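Local coordinates for Ycf54-like protein (Synechocystis sp. PCC 6803, PDB 5M2P) that probably acts as a component of the magnesium protoporphyrin IX monomethyl ester cyclase and is required for protochlorophyllide formation, at residues K28-D33 against S73-F78; V69-V72 against F78-W81. All coordinates share one frame; numbering follows the deposited sequence. Where two conformers were deposited one is given.

Contact 1. Residues K28-D33 against S73-F78; sequences KERRRD and STNKSF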
loop_
_atom_site.group_PDB
_atom_site.type_symbol
_atom_site.label_atom_id
_atom_site.label_comp_id
_atom_site.label_asym_id
_atom_site.label_seq_id
_atom_site.Cartn_x
_atom_site.Cartn_y
_atom_site.Cartn_z
ATOM N N LYS A 28 -8.827 -9.981 0.681
ATOM C CA LYS A 28 -8.796 -11.392 0.233
ATOM C C LYS A 28 -9.904 -11.656 -0.782
ATOM O O LYS A 28 -9.665 -12.261 -1.830
ATOM C CB LYS A 28 -8.945 -12.316 1.435
ATOM C CG LYS A 28 -8.891 -13.795 1.098
ATOM C CD LYS A 28 -9.459 -14.639 2.234
ATOM C CE LYS A 28 -9.432 -16.125 1.922
ATOM N NZ LYS A 28 -8.132 -16.726 2.335
ATOM N N GLU A 29 -11.121 -11.200 -0.492
ATOM C CA GLU A 29 -12.225 -11.382 -1.423
ATOM C C GLU A 29 -11.990 -10.673 -2.736
ATOM O O GLU A 29 -12.348 -11.184 -3.794
ATOM C CB GLU A 29 -13.550 -10.941 -0.800
ATOM C CG GLU A 29 -14.085 -11.959 0.197
ATOM C CD GLU A 29 -14.211 -13.346 -0.425
ATOM O OE1 GLU A 29 -14.941 -13.469 -1.441
ATOM O OE2 GLU A 29 -13.555 -14.299 0.076
ATOM N N ARG A 30 -11.343 -9.511 -2.677
ATOM C CA ARG A 30 -11.050 -8.768 -3.894
ATOM C C ARG A 30 -10.033 -9.537 -4.758
ATOM O O ARG A 30 -10.213 -9.648 -5.959
ATOM C CB ARG A 30 -10.532 -7.369 -3.569
ATOM C CG ARG A 30 -10.401 -6.443 -4.767
ATOM C CD ARG A 30 -9.726 -5.135 -4.340
ATOM N NE ARG A 30 -9.551 -4.150 -5.424
ATOM C CZ ARG A 30 -10.510 -3.328 -5.849
ATOM N NH1 ARG A 30 -11.720 -3.366 -5.296
ATOM N NH2 ARG A 30 -10.266 -2.477 -6.831
ATOM N N ARG A 31 -8.993 -10.094 -4.140
ATOM C CA ARG A 31 -8.044 -10.946 -4.894
ATOM C C ARG A 31 -8.751 -12.117 -5.559
ATOM O O ARG A 31 -8.520 -12.423 -6.714
ATOM C CB ARG A 31 -6.916 -11.470 -4.003
ATOM C CG ARG A 31 -6.019 -10.390 -3.436
ATOM C CD ARG A 31 -4.888 -10.964 -2.604
ATOM N NE ARG A 31 -4.187 -9.907 -1.921
ATOM C CZ ARG A 31 -4.354 -9.558 -0.651
ATOM N NH1 ARG A 31 -5.173 -10.224 0.156
ATOM N NH2 ARG A 31 -3.653 -8.529 -0.195
ATOM N N ARG A 32 -9.602 -12.782 -4.801
ATOM C CA ARG A 32 -10.320 -13.934 -5.313
ATOM C C ARG A 32 -11.277 -13.558 -6.451
ATOM O O ARG A 32 -11.334 -14.246 -7.465
ATOM C CB ARG A 32 -11.015 -14.668 -4.161
ATOM C CG ARG A 32 -10.008 -15.314 -3.209
ATOM C CD ARG A 32 -10.583 -16.037 -1.983
ATOM N NE ARG A 32 -11.192 -17.327 -2.321
ATOM C CZ ARG A 32 -10.541 -18.458 -2.643
ATOM N NH1 ARG A 32 -9.204 -18.519 -2.739
ATOM N NH2 ARG A 32 -11.254 -19.544 -2.922
ATOM N N ASP A 33 -11.969 -12.424 -6.313
ATOM C CA ASP A 33 -12.854 -11.924 -7.361
ATOM C C ASP A 33 -12.087 -11.577 -8.630
ATOM O O ASP A 33 -12.554 -11.847 -9.750
ATOM C CB ASP A 33 -13.642 -10.691 -6.877
ATOM C CG ASP A 33 -14.697 -11.016 -5.806
ATOM O OD1 ASP A 33 -15.032 -12.202 -5.582
ATOM O OD2 ASP A 33 -15.221 -10.067 -5.173
ATOM N N SER A 73 -1.540 0.405 -4.727
ATOM C CA SER A 73 -2.272 0.069 -5.940
ATOM C C SER A 73 -1.973 1.058 -7.031
ATOM O O SER A 73 -1.693 2.224 -6.760
ATOM C CB SER A 73 -3.782 0.106 -5.672
ATOM O OG SER A 73 -4.547 -0.317 -6.772
ATOM N N THR A 74 -2.069 0.612 -8.289
ATOM C CA THR A 74 -2.058 1.517 -9.431
ATOM C C THR A 74 -3.447 2.096 -9.718
ATOM O O THR A 74 -3.576 2.918 -10.602
ATOM C CB THR A 74 -1.487 0.832 -10.670
ATOM O OG1 THR A 74 -2.219 -0.380 -10.879
ATOM C CG2 THR A 74 0.004 0.541 -10.476
ATOM N N ASN A 75 -4.447 1.653 -8.947
ATOM C CA ASN A 75 -5.814 2.149 -9.064
ATOM C C ASN A 75 -6.072 3.189 -7.985
ATOM O O ASN A 75 -6.251 2.845 -6.820
ATOM C CB ASN A 75 -6.798 0.985 -8.938
ATOM C CG ASN A 75 -8.250 1.413 -9.040
ATOM O OD1 ASN A 75 -8.571 2.600 -8.969
ATOM N ND2 ASN A 75 -9.131 0.448 -9.202
ATOM N N LYS A 76 -6.006 4.466 -8.344
ATOM C CA LYS A 76 -6.170 5.544 -7.356
ATOM C C LYS A 76 -7.488 5.409 -6.592
ATOM O O LYS A 76 -7.551 5.653 -5.398
ATOM C CB LYS A 76 -6.058 6.943 -7.985
ATOM C CG LYS A 76 -5.959 8.064 -6.946
ATOM C CD LYS A 76 -5.761 9.449 -7.544
ATOM C CE LYS A 76 -5.273 10.417 -6.482
ATOM N NZ LYS A 76 -5.001 11.768 -7.038
ATOM N N SER A 77 -8.545 5.051 -7.300
ATOM C CA SER A 77 -9.830 5.043 -6.631
ATOM C C SER A 77 -9.892 3.984 -5.542
ATOM O O SER A 77 -10.587 4.173 -4.549
ATOM C CB SER A 77 -10.950 4.886 -7.632
ATOM O OG SER A 77 -10.930 3.648 -8.284
ATOM N N PHE A 78 -9.134 2.901 -5.680
ATOM C CA PHE A 78 -9.079 1.880 -4.660
ATOM C C PHE A 78 -8.433 2.433 -3.398
ATOM O O PHE A 78 -8.910 2.214 -2.288
ATOM C CB PHE A 78 -8.352 0.632 -5.173
ATOM C CG PHE A 78 -8.223 -0.428 -4.140
ATOM C CD1 PHE A 78 -9.351 -1.041 -3.621
ATOM C CD2 PHE A 78 -6.983 -0.805 -3.648
ATOM C CE1 PHE A 78 -9.252 -2.006 -2.653
ATOM C CE2 PHE A 78 -6.885 -1.792 -2.668
ATOM C CZ PHE A 78 -8.031 -2.387 -2.178
HETATM O O HOH W 1 -7.279 -2.082 -7.140
#
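Arg30 reaches out from helix 21-36 and lays its guanidinium over one face of the Phe78 ring, the two planes only 20° apart. The side chains come from different helices and slide past each other in opposite directions, which brings Arg30 CZ to 3.4 Å from Phe78 CD1 while Arg30 CD, further back, sits 3.6 Å from Phe78 CE1. NE stands above the ring near its rim. With CG anti to the backbone N (chi1 -171°) and the chain extended as far as NE, the arginine spans most of the 10.9 Å between the CA atoms of Arg30 and Phe78. Asn75 comes to the guanidinium's edge, its ND2 3.9 Å from Arg30 NH2. Both are donors, and the amide's acceptor is committed instead to the start of helix 76-86: as N-cap, Asn75 OD1 takes a 2.7 Å bond from one conformer of Ser77 OG and weak ones from the backbone N of Ser77 and Phe78. Arg30 NH2 donates a hydrogen bond to a water 3.0 Å away, which in turn donates to Ser73 OG, the acceptor of an ST turn with Asn75 N. With an alanine in place of Arg30, this face of Phe78 would probably lose its guanidinium cover and the water its arginine donor. Arg30 has its cation-pi partner in Phe43; its charge probably rests against aromatic carbon and water, with no carboxylate here.

Contact 2. Residues V69-V72 against F78-W81; sequences VAIV and FIVW
Ile71 and Val72, on strand 68-73, run beside the first turn of helix 76-86, the closest pair of CA atoms being Val72 and Ile79 at 7.5 Å. Ile71 CG2 lies against two helix side chains at once. Anti to the backbone N (chi1 -50°, measured to CG1), it sits 3.9 Å from Phe78 CE2 and 4.1 Å from Ile79 CD1, while the CG1 arm leads away from the helix. Against Phe78 the isoleucine crosses at about a right angle and meets the ring obliquely. The strand belongs to a four-stranded antiparallel sheet, where it lies between 5-13 and 43-47; the chain leaves it through a short turn and comes back as the helix over one side of the sheet. Ile79 approaches with its last methyl: CD1 rests against the backbone carbonyl, 3.5 Å from Ile71 O, a van der Waals contact of methyl on oxygen, and lies 4.3 Å from Val72 C. Val72 meets the helix through its backbone, since its side chain points away from the helix and touches Trp44, Val46 and Phe51. From helix 21-36, Leu27 touches both Ile71 and Phe78.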
loop_
_atom_site.group_PDB
_atom_site.type_symbol
_atom_site.label_atom_id
_atom_site.label_comp_id
_atom_site.label_asym_id
_atom_site.label_seq_id
_atom_site.Cartn_x
_atom_site.Cartn_y
_atom_site.Cartn_z
ATOM N N VAL A 69 3.181 -1.062 7.222
ATOM C CA VAL A 69 2.631 -1.932 6.202
ATOM C C VAL A 69 1.799 -1.046 5.284
ATOM O O VAL A 69 1.064 -0.185 5.767
ATOM C CB VAL A 69 1.767 -3.065 6.786
ATOM C CG1 VAL A 69 0.802 -2.554 7.824
ATOM C CG2 VAL A 69 1.063 -3.886 5.706
ATOM N N ALA A 70 1.983 -1.207 3.975
ATOM C CA ALA A 70 1.233 -0.413 3.011
ATOM C C ALA A 70 0.263 -1.242 2.209
ATOM O O ALA A 70 0.555 -2.366 1.790
ATOM C CB ALA A 70 2.196 0.296 2.052
ATOM N N ILE A 71 -0.865 -0.623 1.886
ATOM C CA ILE A 71 -1.696 -1.059 0.783
ATOM C C ILE A 71 -1.319 -0.180 -0.403
ATOM O O ILE A 71 -1.345 1.044 -0.316
ATOM C CB ILE A 71 -3.203 -0.947 1.096
ATOM C CG1 ILE A 71 -3.547 -1.588 2.447
ATOM C CG2 ILE A 71 -4.008 -1.573 -0.024
ATOM C CD1 ILE A 71 -3.169 -3.029 2.578
ATOM N N VAL A 72 -0.906 -0.823 -1.481
ATOM C CA VAL A 72 -0.385 -0.153 -2.681
ATOM C C VAL A 72 -1.267 -0.542 -3.841
ATOM O O VAL A 72 -1.647 -1.697 -3.985
ATOM C CB VAL A 72 1.060 -0.625 -2.953
ATOM C CG1 VAL A 72 1.643 0.036 -4.199
ATOM C CG2 VAL A 72 1.907 -0.378 -1.723
ATOM N N PHE A 78 -9.134 2.901 -5.680
ATOM C CA PHE A 78 -9.079 1.880 -4.660
ATOM C C PHE A 78 -8.433 2.433 -3.398
ATOM O O PHE A 78 -8.910 2.214 -2.288
ATOM C CB PHE A 78 -8.352 0.632 -5.173
ATOM C CG PHE A 78 -8.223 -0.428 -4.140
ATOM C CD1 PHE A 78 -9.351 -1.041 -3.621
ATOM C CD2 PHE A 78 -6.983 -0.805 -3.648
ATOM C CE1 PHE A 78 -9.252 -2.006 -2.653
ATOM C CE2 PHE A 78 -6.885 -1.792 -2.668
ATOM C CZ PHE A 78 -8.031 -2.387 -2.178
ATOM N N ILE A 79 -7.368 3.209 -3.548
ATOM C CA ILE A 79 -6.708 3.787 -2.377
ATOM C C ILE A 79 -7.551 4.873 -1.725
ATOM O O ILE A 79 -7.520 5.019 -0.527
ATOM C CB ILE A 79 -5.257 4.213 -2.701
ATOM C CG1 ILE A 79 -4.431 3.000 -3.152
ATOM C CG2 ILE A 79 -4.606 4.877 -1.502
ATOM C CD1 ILE A 79 -4.267 1.931 -2.109
ATOM N N VAL A 80 -8.346 5.603 -2.502
ATOM C CA VAL A 80 -9.282 6.550 -1.927
ATOM C C VAL A 80 -10.229 5.791 -0.984
ATOM O O VAL A 80 -10.484 6.231 0.149
ATOM C CB VAL A 80 -10.087 7.279 -3.037
ATOM C CG1 VAL A 80 -11.247 8.061 -2.436
ATOM C CG2 VAL A 80 -9.159 8.191 -3.815
ATOM N N TRP A 81 -10.737 4.657 -1.444
ATOM C CA TRP A 81 -11.611 3.803 -0.631
ATOM C C TRP A 81 -10.883 3.305 0.608
ATOM O O TRP A 81 -11.417 3.341 1.694
ATOM C CB TRP A 81 -12.167 2.618 -1.428
ATOM C CG TRP A 81 -12.846 1.580 -0.561
ATOM C CD1 TRP A 81 -14.094 1.646 -0.043
ATOM C CD2 TRP A 81 -12.250 0.372 -0.047
ATOM N NE1 TRP A 81 -14.325 0.558 0.758
ATOM C CE2 TRP A 81 -13.207 -0.239 0.772
ATOM C CE3 TRP A 81 -10.992 -0.239 -0.200
ATOM C CZ2 TRP A 81 -12.963 -1.428 1.435
ATOM C CZ3 TRP A 81 -10.755 -1.421 0.444
ATOM C CH2 TRP A 81 -11.734 -2.012 1.247
#

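Helix 76-86 serves both contacts, and Phe78 is the residue they share: its ring meets the arginine in contact 1 and the isoleucine in contact 2. Contact 2 is fully buried, about 5 Å from the chain centre to its own centre, and joins the helix to the strand just before it with aliphatic and aromatic side chains and a methyl on a backbone carbonyl. Contact 1 lies further out, about 11 Å from the chain centre, is partly buried, and ties the same helix to helix 21-36, distant in sequence, with a charged group and a water. The two centres are about 9 Å apart, and the contacts touch where Ser73 CB packs 3.9 Å from Ile79 CG1.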